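Local coordinates for trichothecene 3-O-acetyltransferase TRI101 (Fusarium sporotrichioides, PDB 2ZBA), which transfers an acetyl group from acetyl coenzyme A to the 3-hydroxyl of trichothecenes in the biosynthesis of mycotoxins such as T-2 toxin, at residues G305-S310 with R350-T355; Y211-E216 with A359-G364. All blocks are in the same frame, centred on the assembly; numbering follows the deposited sequence.

Contact 1. Residues G305-S310 with R350-T355; sequences GPMGVS and RLRRRT
Arg352 reaches from helix 348-363 across to the last turn of the short 304-307 helix, where its NE donates to Pro306 O at 2.7 Å. The bond is short but bent, with an N-H...O angle of 138°, and NE lies tilted from the carbonyl plane. A bend at chi3 (-109°), about the CG-CD bond, swings NE toward the carbonyl, so that it rather than the terminal nitrogens makes the bond. The aliphatic part of the same arginine is used as well: selenomethionine Met307 curls back through bends at chi2 and chi3 and lays its SE 3.8 Å from Arg352 CG. On the more enclosed side, Pro306 CG meets Leu351 CD1 at 4.0 Å, the CG corner of the proline against one methyl of a buried leucine. The solvent side is looser: exposed Gly308, with positive phi, ends the short helix in a Schellman motif, its N bonded to Gly305 O, and leads the chain away from helix 348-363. Arg352 NH1 also forms a salt bridge with Asp349, which helps fix the guanidinium. Helix 348-363 receives helix 304-307 here, just after the CoA-binding Asp302, while Leu351 and Arg354 also touch strand 318-326.

Contact 2. Residues Y211-E216 with A359-G364; sequences YKVGPE and ATYMHG
Thr360 is the first residue of the helical segment to meet the loop, and its methyl CG2 lies 3.8 Å from Tyr211 CD2 and as near to Tyr211 CB. The methyl is placed there because CG2 stands anti to the backbone N, which leaves OG1 beside that nitrogen, where it bonds to Gln356 O and Leu208 N. Tyr361 follows and carries most of the contact. Its CB abuts the edge of the Tyr211 ring, 3.8 Å from CE2, while its own ring, swung out by chi1 of 176°, receives Val213 over one face. Val213 CG2 sits 4.1 Å from the ring centroid and 20° off the normal, a CH-pi contact, and Val213 CB comes to 3.6 Å from Tyr361 CD1 near the rim. Within the loop, Gly214 N bonds to Glu216 OE2 at 3.0 Å, folding the loop back on itself; Tyr211 OH also lies near OE2, but implausibly close, so that bond is doubtful. Beyond Tyr361, His363 N bonds to Ala359 O as the helix draws to its end. The contact lies at the surface, where the long connection between helix 191-197 and strand 237-244 runs over the C-terminal end of helix 348-363, near the calcium ligand Ile221.

From the N terminus, the first segment met is 211-216, in the connection that precedes strand 237-244; two strands and two helices follow before the chain reaches 305-310, on the short helix that follows strand 294-302. It continues through strand 318-326 and two further helices into helix 348-363. There 350-355 closes contact 1, a loop with 39 residues between its segments, and a little further on 359-364 closes contact 2, whose 142 intervening residues enclose the smaller loop entirely. The two closures therefore nest rather than cross. Helix 348-363 is common to both, its earlier turns joined to helix 304-307 near the coenzyme A site and its last turns to the loop that goes on to calcium ligands Asp218 and Ile221.

Contact 1. Residues G305-S310 with R350-T355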
loop_
_atom_site.group_PDB
_atom_site.type_symbol
_atom_site.label_atom_id
_atom_site.label_comp_id
_atom_site.label_asym_id
_atom_site.label_seq_id
_atom_site.Cartn_x
_atom_site.Cartn_y
_atom_site.Cartn_z
ATOM N N GLY A 305 -6.813 10.092 -10.338
ATOM C CA GLY A 305 -6.822 10.455 -11.764
ATOM C C GLY A 305 -8.159 10.286 -12.482
ATOM O O GLY A 305 -8.759 11.274 -12.914
ATOM N N PRO A 306 -8.648 9.035 -12.591
ATOM C CA PRO A 306 -9.957 8.759 -13.171
ATOM C C PRO A 306 -11.123 9.547 -12.540
ATOM O O PRO A 306 -12.040 9.956 -13.258
ATOM C CB PRO A 306 -10.124 7.245 -12.950
ATOM C CG PRO A 306 -8.727 6.721 -12.882
ATOM C CD PRO A 306 -7.953 7.795 -12.190
HETATM N N MSE A 307 -11.099 9.772 -11.223
HETATM C CA MSE A 307 -12.171 10.556 -10.567
HETATM C C MSE A 307 -12.110 12.065 -10.822
HETATM O O MSE A 307 -13.056 12.790 -10.504
HETATM C CB MSE A 307 -12.199 10.324 -9.047
HETATM C CG MSE A 307 -12.821 9.016 -8.583
HETATM SE SE MSE A 307 -14.574 8.526 -9.381
HETATM C CE MSE A 307 -15.465 9.987 -9.078
ATOM N N GLY A 308 -11.011 12.534 -11.403
ATOM C CA GLY A 308 -10.763 13.966 -11.581
ATOM C C GLY A 308 -10.427 14.630 -10.259
ATOM O O GLY A 308 -10.910 15.735 -9.965
ATOM N N VAL A 309 -9.632 13.945 -9.437
ATOM C CA VAL A 309 -9.274 14.465 -8.114
ATOM C C VAL A 309 -7.780 14.696 -8.075
ATOM O O VAL A 309 -7.038 13.964 -8.712
ATOM C CB VAL A 309 -9.710 13.497 -6.970
ATOM C CG1 VAL A 309 -9.152 13.941 -5.636
ATOM C CG2 VAL A 309 -11.231 13.427 -6.902
ATOM N N SER A 310 -7.337 15.715 -7.338
ATOM C CA SER A 310 -5.918 15.984 -7.203
ATOM C C SER A 310 -5.142 14.740 -6.739
ATOM O O SER A 310 -5.552 14.058 -5.803
ATOM C CB SER A 310 -5.704 17.120 -6.216
ATOM O OG SER A 310 -4.384 17.118 -5.732
ATOM N N ARG A 350 -14.989 2.845 -17.153
ATOM C CA ARG A 350 -15.288 1.640 -16.359
ATOM C C ARG A 350 -14.814 1.761 -14.903
ATOM O O ARG A 350 -15.549 1.378 -13.980
ATOM C CB ARG A 350 -14.713 0.394 -17.024
ATOM C CG ARG A 350 -15.160 -0.938 -16.365
ATOM C CD ARG A 350 -14.384 -2.120 -16.930
ATOM N NE ARG A 350 -14.838 -3.406 -16.377
ATOM N N LEU A 351 -13.603 2.276 -14.692
ATOM C CA LEU A 351 -13.083 2.448 -13.323
ATOM C C LEU A 351 -13.966 3.384 -12.502
ATOM O O LEU A 351 -14.302 3.093 -11.339
ATOM C CB LEU A 351 -11.649 2.996 -13.326
ATOM C CG LEU A 351 -10.520 2.082 -13.809
ATOM C CD1 LEU A 351 -9.219 2.847 -13.894
ATOM C CD2 LEU A 351 -10.392 0.896 -12.890
ATOM N N ARG A 352 -14.306 4.526 -13.105
ATOM C CA ARG A 352 -15.225 5.487 -12.494
ATOM C C ARG A 352 -16.568 4.907 -12.107
ATOM O O ARG A 352 -17.035 5.087 -10.972
ATOM C CB ARG A 352 -15.459 6.649 -13.435
ATOM C CG ARG A 352 -14.625 7.814 -13.083
ATOM C CD ARG A 352 -15.105 9.032 -13.775
ATOM N NE ARG A 352 -14.157 9.402 -14.800
ATOM C CZ ARG A 352 -14.241 9.048 -16.066
ATOM N NH1 ARG A 352 -15.269 8.324 -16.484
ATOM N NH2 ARG A 352 -13.307 9.445 -16.913
ATOM N N ARG A 353 -17.189 4.229 -13.069
ATOM C CA ARG A 353 -18.489 3.582 -12.880
ATOM C C ARG A 353 -18.462 2.574 -11.731
ATOM O O ARG A 353 -19.297 2.614 -10.850
ATOM C CB ARG A 353 -18.971 2.901 -14.180
ATOM C CG ARG A 353 -20.337 2.196 -14.029
ATOM C CD ARG A 353 -21.458 3.176 -13.615
ATOM N NE ARG A 353 -22.752 2.484 -13.468
ATOM C CZ ARG A 353 -23.953 3.053 -13.486
ATOM N NH1 ARG A 353 -24.110 4.371 -13.668
ATOM N NH2 ARG A 353 -25.022 2.285 -13.321
ATOM N N ARG A 354 -17.486 1.674 -11.752
ATOM C CA ARG A 354 -17.350 0.648 -10.724
ATOM C C ARG A 354 -17.145 1.280 -9.328
ATOM O O ARG A 354 -17.656 0.769 -8.330
ATOM C CB ARG A 354 -16.185 -0.292 -11.075
ATOM C CG ARG A 354 -16.430 -1.217 -12.316
ATOM C CD ARG A 354 -15.202 -2.077 -12.639
ATOM N NE ARG A 354 -14.770 -2.806 -11.447
ATOM C CZ ARG A 354 -13.614 -2.622 -10.813
ATOM N NH1 ARG A 354 -12.705 -1.750 -11.271
ATOM N NH2 ARG A 354 -13.370 -3.304 -9.695
ATOM N N THR A 355 -16.399 2.386 -9.274
ATOM C CA THR A 355 -16.042 3.052 -8.014
ATOM C C THR A 355 -17.241 3.810 -7.456
ATOM O O THR A 355 -17.550 3.725 -6.258
ATOM C CB THR A 355 -14.814 3.985 -8.196
ATOM O OG1 THR A 355 -13.668 3.201 -8.566
ATOM C CG2 THR A 355 -14.461 4.737 -6.907
#

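Contact 2. Residues Y211-E216 with A359-G364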
loop_
_atom_site.group_PDB
_atom_site.type_symbol
_atom_site.label_atom_id
_atom_site.label_comp_id
_atom_site.label_asym_id
_atom_site.label_seq_id
_atom_site.Cartn_x
_atom_site.Cartn_y
_atom_site.Cartn_z
ATOM N N TYR A 211 -29.581 3.897 -8.817
ATOM C CA TYR A 211 -28.654 2.770 -8.753
ATOM C C TYR A 211 -29.223 1.625 -7.920
ATOM O O TYR A 211 -29.722 1.835 -6.798
ATOM C CB TYR A 211 -27.293 3.202 -8.183
ATOM C CG TYR A 211 -26.350 2.031 -8.011
ATOM C CD1 TYR A 211 -25.760 1.417 -9.123
ATOM C CD2 TYR A 211 -26.097 1.492 -6.738
ATOM C CE1 TYR A 211 -24.902 0.302 -8.974
ATOM C CE2 TYR A 211 -25.250 0.372 -6.583
ATOM C CZ TYR A 211 -24.650 -0.200 -7.710
ATOM O OH TYR A 211 -23.826 -1.296 -7.576
ATOM N N LYS A 212 -29.143 0.423 -8.497
ATOM C CA LYS A 212 -29.417 -0.834 -7.803
ATOM C C LYS A 212 -28.217 -1.738 -8.015
ATOM O O LYS A 212 -27.671 -1.806 -9.130
ATOM C CB LYS A 212 -30.670 -1.500 -8.371
ATOM N N VAL A 213 -27.785 -2.409 -6.947
ATOM C CA VAL A 213 -26.588 -3.244 -7.011
ATOM C C VAL A 213 -26.819 -4.394 -8.003
ATOM O O VAL A 213 -27.904 -4.998 -8.026
ATOM C CB VAL A 213 -26.117 -3.734 -5.602
ATOM C CG1 VAL A 213 -27.126 -4.706 -4.946
ATOM C CG2 VAL A 213 -24.730 -4.381 -5.674
ATOM N N GLY A 214 -25.817 -4.650 -8.837
ATOM C CA GLY A 214 -25.833 -5.778 -9.767
ATOM C C GLY A 214 -24.460 -6.419 -9.867
ATOM O O GLY A 214 -23.610 -6.190 -8.996
ATOM N N PRO A 215 -24.224 -7.213 -10.930
ATOM C CA PRO A 215 -22.975 -7.987 -11.136
ATOM C C PRO A 215 -21.663 -7.223 -11.026
ATOM O O PRO A 215 -20.630 -7.838 -10.780
ATOM C CB PRO A 215 -23.139 -8.538 -12.551
ATOM C CG PRO A 215 -24.624 -8.704 -12.688
ATOM C CD PRO A 215 -25.183 -7.453 -12.032
ATOM N N GLU A 216 -21.705 -5.904 -11.202
ATOM C CA GLU A 216 -20.491 -5.073 -11.173
ATOM C C GLU A 216 -19.828 -5.061 -9.787
ATOM O O GLU A 216 -18.626 -4.815 -9.679
ATOM C CB GLU A 216 -20.784 -3.645 -11.694
ATOM C CG GLU A 216 -21.592 -2.698 -10.741
ATOM C CD GLU A 216 -23.052 -3.124 -10.494
ATOM O OE1 GLU A 216 -23.665 -3.772 -11.374
ATOM O OE2 GLU A 216 -23.595 -2.788 -9.418
ATOM N N ALA A 359 -19.454 3.209 -4.094
ATOM C CA ALA A 359 -19.700 4.301 -3.154
ATOM C C ALA A 359 -21.203 4.467 -2.922
ATOM O O ALA A 359 -21.646 4.624 -1.782
ATOM C CB ALA A 359 -19.078 5.609 -3.669
ATOM N N THR A 360 -21.982 4.357 -3.997
ATOM C CA THR A 360 -23.443 4.474 -3.893
ATOM C C THR A 360 -24.012 3.335 -3.048
ATOM O O THR A 360 -24.772 3.575 -2.119
ATOM C CB THR A 360 -24.105 4.516 -5.271
ATOM O OG1 THR A 360 -23.461 5.513 -6.046
ATOM C CG2 THR A 360 -25.615 4.885 -5.178
ATOM N N TYR A 361 -23.607 2.112 -3.370
ATOM C CA TYR A 361 -24.060 0.903 -2.664
ATOM C C TYR A 361 -23.760 0.957 -1.165
ATOM O O TYR A 361 -24.630 0.671 -0.333
ATOM C CB TYR A 361 -23.438 -0.338 -3.307
ATOM C CG TYR A 361 -23.762 -1.646 -2.614
ATOM C CD1 TYR A 361 -25.075 -2.142 -2.571
ATOM C CD2 TYR A 361 -22.761 -2.387 -2.015
ATOM C CE1 TYR A 361 -25.372 -3.336 -1.929
ATOM C CE2 TYR A 361 -23.040 -3.584 -1.369
ATOM C CZ TYR A 361 -24.348 -4.054 -1.339
ATOM O OH TYR A 361 -24.603 -5.240 -0.702
HETATM N N MSE A 362 -22.535 1.357 -0.819
HETATM C CA MSE A 362 -22.128 1.445 0.575
HETATM C C MSE A 362 -22.847 2.550 1.338
HETATM O O MSE A 362 -23.258 2.347 2.481
HETATM C CB MSE A 362 -20.613 1.639 0.666
HETATM C CG MSE A 362 -19.775 0.433 0.224
HETATM SE SE MSE A 362 -17.871 0.760 0.579
HETATM C CE MSE A 362 -17.873 0.802 2.388
ATOM N N HIS A 363 -22.989 3.715 0.716
ATOM C CA HIS A 363 -23.710 4.835 1.303
ATOM C C HIS A 363 -25.080 4.418 1.850
ATOM O O HIS A 363 -25.473 4.814 2.961
ATOM C CB HIS A 363 -23.850 5.973 0.278
ATOM C CG HIS A 363 -24.537 7.193 0.818
ATOM N ND1 HIS A 363 -23.926 8.074 1.684
ATOM C CD2 HIS A 363 -25.786 7.675 0.612
ATOM C CE1 HIS A 363 -24.763 9.050 1.984
ATOM N NE2 HIS A 363 -25.903 8.827 1.354
ATOM N N GLY A 364 -25.780 3.598 1.074
ATOM C CA GLY A 364 -27.111 3.148 1.423
ATOM C C GLY A 364 -27.172 1.864 2.206
ATOM O O GLY A 364 -28.270 1.412 2.528
#